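Local coordinates for protein type-2Ba cytolytic delta-endotoxin (Bacillus thuringiensis serovar israelensis, PDB 2RCI) that probably kills dipteran larvae by perforating the membranes of their midgut epithelial cells, at residues F10-A24 against K137-M151. Sequence-based numbering, arbitrary orientation. Where two conformers were deposited one is given.
Sequences FNEIFYVEPQYIAQA and KILFSIQNEDTGRFM
Phe-10 lays one ring face against Leu-139, whose CD1 stands 4.0 Å from the ring centroid, 6° off the normal, in a CH-pi contact. From here strand 11-15 runs parallel to strand 137-142, the backbone amides and carbonyls of Asn-11, Ile-13 and Tyr-15 alternating with those of Lys-137, Leu-139, Ser-141 and Gln-143 in a ladder of six hydrogen bonds. Ile-13 extends alongside Phe-140, and its CD1 also meets Ile-138 CG2 at 3.5 Å. With CG anti to the backbone N (chi1 -165°), the Tyr-15 ring reaches toward Asn-144, and its OH and Asn-144 ND2 meet the same water; the OH also hydrogen-bonds Ser-95 OG. Gln-143, bent at chi2 (-87°), grips Glu-17 twice: OE1 accepts from Glu-17 N at 2.8 Å, while NE2 donates to the anti side of Glu-17 OE2 at 2.7 Å. Both ends of the amide are thus engaged, which should fix its rotation. The Tyr-20 side chain crosses that of Gln-143 at about a right angle, its ring CD2 3.3 Å from OE1. The methyl CE of Met-151 lies against the backbone carbonyl and CB of Tyr-20, 3.7 Å from CB, and its sulfur rests against Gln-23 and Ala-24. Strand 11-15 widens the mixed sheet, pairing parallel to strand 132-142, while helix 21-31 covers the Leu-139 and Ser-141 face and helix 96-110 the Ile-13 and Ile-138 face, the sheet lying between two helix layers.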
loop_
_atom_site.group_PDB
_atom_site.type_symbol
_atom_site.label_atom_id
_atom_site.label_comp_id
_atom_site.label_asym_id
_atom_site.label_seq_id
_atom_site.Cartn_x
_atom_site.Cartn_y
_atom_site.Cartn_z
ATOM N N PHE A 10 -6.269 6.312 -2.657
ATOM C CA PHE A 10 -5.018 5.793 -2.096
ATOM C C PHE A 10 -4.530 6.764 -1.024
ATOM O O PHE A 10 -4.752 7.967 -1.144
ATOM C CB PHE A 10 -3.892 5.719 -3.154
ATOM C CG PHE A 10 -4.131 4.722 -4.256
ATOM C CD1 PHE A 10 -3.697 3.391 -4.135
ATOM C CD2 PHE A 10 -4.744 5.121 -5.433
ATOM C CE1 PHE A 10 -3.908 2.469 -5.156
ATOM C CE2 PHE A 10 -4.967 4.201 -6.474
ATOM C CZ PHE A 10 -4.542 2.877 -6.338
ATOM N N ASN A 11 -3.856 6.240 0.003
ATOM C CA ASN A 11 -3.051 7.079 0.890
ATOM C C ASN A 11 -1.736 7.308 0.137
ATOM O O ASN A 11 -0.932 6.396 -0.018
ATOM C CB ASN A 11 -2.791 6.403 2.245
ATOM C CG ASN A 11 -2.318 7.398 3.319
ATOM O OD1 ASN A 11 -1.921 8.500 2.990
ATOM N ND2 ASN A 11 -2.461 7.037 4.612
ATOM N N GLU A 12 -1.551 8.523 -0.362
ATOM C CA GLU A 12 -0.423 8.787 -1.258
ATOM C C GLU A 12 0.800 9.223 -0.478
ATOM O O GLU A 12 0.734 10.120 0.376
ATOM C CB GLU A 12 -0.803 9.842 -2.281
ATOM C CG GLU A 12 -1.963 9.428 -3.235
ATOM C CD GLU A 12 -2.460 10.604 -4.063
ATOM O OE1 GLU A 12 -1.791 11.650 -4.048
ATOM O OE2 GLU A 12 -3.492 10.473 -4.753
ATOM N N ILE A 13 1.936 8.601 -0.781
ATOM C CA ILE A 13 3.180 8.915 -0.086
ATOM C C ILE A 13 4.257 9.172 -1.149
ATOM O O ILE A 13 4.677 8.256 -1.879
ATOM C CB ILE A 13 3.572 7.788 0.892
ATOM C CG1 ILE A 13 2.522 7.663 1.998
ATOM C CG2 ILE A 13 4.964 8.020 1.520
ATOM C CD1 ILE A 13 2.265 6.268 2.349
ATOM N N PHE A 14 4.673 10.431 -1.238
ATOM C CA PHE A 14 5.596 10.858 -2.266
ATOM C C PHE A 14 6.960 10.877 -1.597
ATOM O O PHE A 14 7.139 11.508 -0.537
ATOM C CB PHE A 14 5.226 12.260 -2.804
ATOM C CG PHE A 14 3.921 12.326 -3.592
ATOM C CD1 PHE A 14 3.933 12.506 -4.961
ATOM C CD2 PHE A 14 2.685 12.310 -2.935
ATOM C CE1 PHE A 14 2.733 12.601 -5.703
ATOM C CE2 PHE A 14 1.475 12.389 -3.655
ATOM C CZ PHE A 14 1.509 12.534 -5.040
ATOM N N TYR A 15 7.889 10.110 -2.143
ATOM C CA TYR A 15 9.278 10.227 -1.756
ATOM C C TYR A 15 10.056 10.528 -3.041
ATOM O O TYR A 15 10.694 9.657 -3.624
ATOM C CB TYR A 15 9.750 8.953 -1.051
ATOM C CG TYR A 15 11.045 9.132 -0.301
ATOM C CD1 TYR A 15 11.043 9.501 1.046
ATOM C CD2 TYR A 15 12.281 8.896 -0.927
ATOM C CE1 TYR A 15 12.244 9.663 1.748
ATOM C CE2 TYR A 15 13.483 9.069 -0.227
ATOM C CZ TYR A 15 13.465 9.453 1.094
ATOM O OH TYR A 15 14.669 9.624 1.806
ATOM N N VAL A 16 9.959 11.783 -3.494
ATOM C CA VAL A 16 10.577 12.211 -4.764
ATOM C C VAL A 16 11.153 13.630 -4.602
ATOM O O VAL A 16 10.717 14.388 -3.718
ATOM C CB VAL A 16 9.542 12.205 -5.969
ATOM C CG1 VAL A 16 8.854 10.824 -6.128
ATOM C CG2 VAL A 16 8.468 13.295 -5.777
ATOM N N GLU A 17 12.117 13.984 -5.451
ATOM C CA GLU A 17 12.583 15.373 -5.554
ATOM C C GLU A 17 11.474 16.255 -6.141
ATOM O O GLU A 17 10.702 15.803 -6.969
ATOM C CB GLU A 17 13.829 15.446 -6.451
ATOM C CG GLU A 17 15.056 14.700 -5.923
ATOM C CD GLU A 17 16.259 14.854 -6.865
ATOM O OE1 GLU A 17 16.725 16.001 -7.062
ATOM O OE2 GLU A 17 16.726 13.843 -7.411
ATOM N N PRO A 18 11.401 17.537 -5.718
ATOM C CA PRO A 18 10.317 18.422 -6.167
ATOM C C PRO A 18 10.220 18.530 -7.694
ATOM O O PRO A 18 9.122 18.634 -8.224
ATOM C CB PRO A 18 10.679 19.780 -5.547
ATOM C CG PRO A 18 11.547 19.461 -4.396
ATOM C CD PRO A 18 12.324 18.211 -4.783
ATOM N N GLN A 19 11.364 18.482 -8.378
ATOM C CA GLN A 19 11.411 18.625 -9.845
ATOM C C GLN A 19 10.721 17.469 -10.564
ATOM O O GLN A 19 10.400 17.567 -11.765
ATOM C CB GLN A 19 12.857 18.754 -10.303
ATOM C CG GLN A 19 13.638 17.467 -10.140
ATOM C CD GLN A 19 15.131 17.655 -10.168
ATOM O OE1 GLN A 19 15.666 18.284 -11.078
ATOM N NE2 GLN A 19 15.819 17.093 -9.175
ATOM N N TYR A 20 10.485 16.382 -9.824
ATOM C CA TYR A 20 9.853 15.204 -10.370
ATOM C C TYR A 20 8.442 14.987 -9.842
ATOM O O TYR A 20 7.835 13.975 -10.170
ATOM C CB TYR A 20 10.727 13.963 -10.132
ATOM C CG TYR A 20 12.015 14.021 -10.918
ATOM C CD1 TYR A 20 11.982 14.082 -12.306
ATOM C CD2 TYR A 20 13.251 14.037 -10.279
ATOM C CE1 TYR A 20 13.149 14.134 -13.051
ATOM C CE2 TYR A 20 14.442 14.107 -11.007
ATOM C CZ TYR A 20 14.377 14.149 -12.395
ATOM O OH TYR A 20 15.521 14.200 -13.161
ATOM N N ILE A 21 7.927 15.933 -9.047
ATOM C CA ILE A 21 6.547 15.851 -8.531
ATOM C C ILE A 21 5.502 15.706 -9.660
ATOM O O ILE A 21 4.532 14.954 -9.512
ATOM C CB ILE A 21 6.194 17.022 -7.542
ATOM C CG1 ILE A 21 6.923 16.839 -6.191
ATOM C CG2 ILE A 21 4.688 17.095 -7.303
ATOM C CD1 ILE A 21 6.679 17.990 -5.129
ATOM N N ALA A 22 5.700 16.419 -10.776
ATOM C CA ALA A 22 4.780 16.335 -11.932
ATOM C C ALA A 22 4.565 14.874 -12.351
ATOM O O ALA A 22 3.435 14.421 -12.510
ATOM C CB ALA A 22 5.337 17.139 -13.110
ATOM N N GLN A 23 5.667 14.155 -12.551
ATOM C CA GLN A 23 5.628 12.757 -12.999
ATOM C C GLN A 23 4.924 11.856 -11.977
ATOM O O GLN A 23 4.107 10.991 -12.324
ATOM C CB GLN A 23 7.050 12.253 -13.266
ATOM C CG GLN A 23 7.118 10.768 -13.697
ATOM C CD GLN A 23 8.398 10.453 -14.457
ATOM O OE1 GLN A 23 9.395 11.178 -14.348
ATOM N NE2 GLN A 23 8.369 9.371 -15.238
ATOM N N ALA A 24 5.254 12.060 -10.708
ATOM C CA ALA A 24 4.564 11.356 -9.612
ATOM C C ALA A 24 3.043 11.579 -9.610
ATOM O O ALA A 24 2.272 10.640 -9.428
ATOM C CB ALA A 24 5.173 11.747 -8.279
ATOM N N LYS A 137 -5.594 1.226 1.170
ATOM C CA LYS A 137 -4.821 1.440 -0.065
ATOM C C LYS A 137 -3.786 2.518 0.099
ATOM O O LYS A 137 -4.078 3.592 0.633
ATOM C CB LYS A 137 -5.724 1.785 -1.241
ATOM C CG LYS A 137 -6.644 0.617 -1.633
ATOM C CD LYS A 137 -7.553 0.987 -2.811
ATOM C CE LYS A 137 -8.629 2.073 -2.482
ATOM N NZ LYS A 137 -9.346 1.955 -1.180
ATOM N N ILE A 138 -2.578 2.205 -0.369
ATOM C CA ILE A 138 -1.422 3.096 -0.250
ATOM C C ILE A 138 -0.799 3.213 -1.642
ATOM O O ILE A 138 -0.834 2.247 -2.418
ATOM C CB ILE A 138 -0.350 2.495 0.668
ATOM C CG1 ILE A 138 -0.906 2.227 2.083
ATOM C CG2 ILE A 138 0.876 3.426 0.746
ATOM C CD1 ILE A 138 0.019 1.318 2.935
ATOM N N LEU A 139 -0.256 4.376 -1.974
ATOM C CA LEU A 139 0.492 4.504 -3.247
ATOM C C LEU A 139 1.774 5.278 -3.006
ATOM O O LEU A 139 1.743 6.483 -2.668
ATOM C CB LEU A 139 -0.348 5.149 -4.359
ATOM C CG LEU A 139 0.221 5.110 -5.799
ATOM C CD1 LEU A 139 -0.879 5.181 -6.847
ATOM C CD2 LEU A 139 1.313 6.171 -6.042
ATOM N N PHE A 140 2.901 4.588 -3.183
ATOM C CA PHE A 140 4.206 5.227 -3.084
ATOM C C PHE A 140 4.743 5.661 -4.440
ATOM O O PHE A 140 4.711 4.867 -5.406
ATOM C CB PHE A 140 5.258 4.263 -2.517
ATOM C CG PHE A 140 4.976 3.783 -1.134
ATOM C CD1 PHE A 140 5.337 4.556 -0.032
ATOM C CD2 PHE A 140 4.401 2.526 -0.928
ATOM C CE1 PHE A 140 5.066 4.110 1.287
ATOM C CE2 PHE A 140 4.142 2.053 0.378
ATOM C CZ PHE A 140 4.493 2.848 1.489
ATOM N N SER A 141 5.203 6.911 -4.518
ATOM C CA SER A 141 6.030 7.354 -5.639
ATOM C C SER A 141 7.448 7.525 -5.102
ATOM O O SER A 141 7.650 8.101 -4.034
ATOM C CB SER A 141 5.509 8.657 -6.242
ATOM O OG SER A 141 4.180 8.510 -6.732
ATOM N N ILE A 142 8.431 7.010 -5.832
ATOM C CA ILE A 142 9.746 6.911 -5.258
ATOM C C ILE A 142 10.779 7.309 -6.293
ATOM O O ILE A 142 10.810 6.766 -7.398
ATOM C CB ILE A 142 10.036 5.456 -4.795
ATOM C CG1 ILE A 142 8.856 4.925 -3.969
ATOM C CG2 ILE A 142 11.385 5.398 -4.018
ATOM C CD1 ILE A 142 8.763 3.372 -3.946
ATOM N N GLN A 143 11.634 8.251 -5.904
ATOM C CA GLN A 143 12.703 8.714 -6.773
ATOM C C GLN A 143 13.817 9.251 -5.886
ATOM O O GLN A 143 13.612 10.153 -5.094
ATOM C CB GLN A 143 12.205 9.756 -7.793
ATOM C CG GLN A 143 13.327 10.325 -8.680
ATOM C CD GLN A 143 13.986 11.519 -8.023
ATOM O OE1 GLN A 143 13.293 12.350 -7.433
ATOM N NE2 GLN A 143 15.319 11.610 -8.097
ATOM N N ASN A 144 14.992 8.660 -6.025
ATOM C CA ASN A 144 16.185 9.133 -5.317
ATOM C C ASN A 144 17.425 8.514 -5.969
ATOM O O ASN A 144 17.338 7.964 -7.060
ATOM C CB ASN A 144 16.073 8.881 -3.792
ATOM C CG ASN A 144 16.457 7.461 -3.366
ATOM O OD1 ASN A 144 16.559 6.535 -4.195
ATOM N ND2 ASN A 144 16.653 7.285 -2.048
ATOM N N GLU A 145 18.575 8.592 -5.303
ATOM C CA GLU A 145 19.816 8.079 -5.902
ATOM C C GLU A 145 19.744 6.599 -6.323
ATOM O O GLU A 145 20.357 6.203 -7.322
ATOM C CB GLU A 145 21.011 8.328 -4.981
ATOM C CG GLU A 145 20.926 7.621 -3.632
ATOM C CD GLU A 145 20.214 8.394 -2.523
ATOM O OE1 GLU A 145 19.539 9.438 -2.782
ATOM O OE2 GLU A 145 20.360 7.921 -1.368
ATOM N N ASP A 146 18.987 5.800 -5.578
ATOM C CA ASP A 146 18.873 4.370 -5.818
ATOM C C ASP A 146 17.820 4.003 -6.859
ATOM O O ASP A 146 17.666 2.831 -7.188
ATOM C CB ASP A 146 18.663 3.575 -4.531
ATOM C CG ASP A 146 19.908 3.544 -3.665
ATOM O OD1 ASP A 146 21.036 3.588 -4.220
ATOM O OD2 ASP A 146 19.769 3.468 -2.433
ATOM N N THR A 147 17.134 5.004 -7.399
ATOM C CA THR A 147 16.250 4.724 -8.564
ATOM C C THR A 147 16.878 5.199 -9.876
ATOM O O THR A 147 16.270 5.055 -10.946
ATOM C CB THR A 147 14.841 5.346 -8.434
ATOM O OG1 THR A 147 14.925 6.791 -8.494
ATOM C CG2 THR A 147 14.159 4.896 -7.144
ATOM N N GLY A 148 18.081 5.786 -9.776
ATOM C CA GLY A 148 18.794 6.300 -10.960
ATOM C C GLY A 148 17.940 7.119 -11.926
ATOM O O GLY A 148 17.271 8.103 -11.543
ATOM N N ARG A 149 17.921 6.664 -13.178
ATOM C CA ARG A 149 17.224 7.323 -14.280
ATOM C C ARG A 149 15.696 7.126 -14.261
ATOM O O ARG A 149 15.010 7.454 -15.250
ATOM C CB ARG A 149 17.842 6.794 -15.607
ATOM C CG ARG A 149 17.467 7.519 -16.880
ATOM N N PHE A 150 15.167 6.599 -13.142
ATOM C CA PHE A 150 13.773 6.144 -13.083
ATOM C C PHE A 150 12.981 6.680 -11.904
ATOM O O PHE A 150 13.565 7.069 -10.880
ATOM C CB PHE A 150 13.714 4.608 -13.001
ATOM C CG PHE A 150 14.376 3.933 -14.145
ATOM C CD1 PHE A 150 13.655 3.659 -15.298
ATOM C CD2 PHE A 150 15.738 3.601 -14.091
ATOM C CE1 PHE A 150 14.269 3.051 -16.404
ATOM C CE2 PHE A 150 16.352 2.976 -15.182
ATOM C CZ PHE A 150 15.603 2.703 -16.342
ATOM N N MET A 151 11.660 6.697 -12.056
ATOM C CA MET A 151 10.765 6.767 -10.869
ATOM C C MET A 151 10.074 5.429 -10.686
ATOM O O MET A 151 9.670 4.818 -11.674
ATOM C CB MET A 151 9.715 7.842 -11.041
ATOM C CG MET A 151 8.721 7.959 -9.871
ATOM S SD MET A 151 7.650 9.409 -10.064
ATOM C CE MET A 151 8.822 10.761 -9.948
HETATM O O HOH W 1 16.671 9.366 0.052
#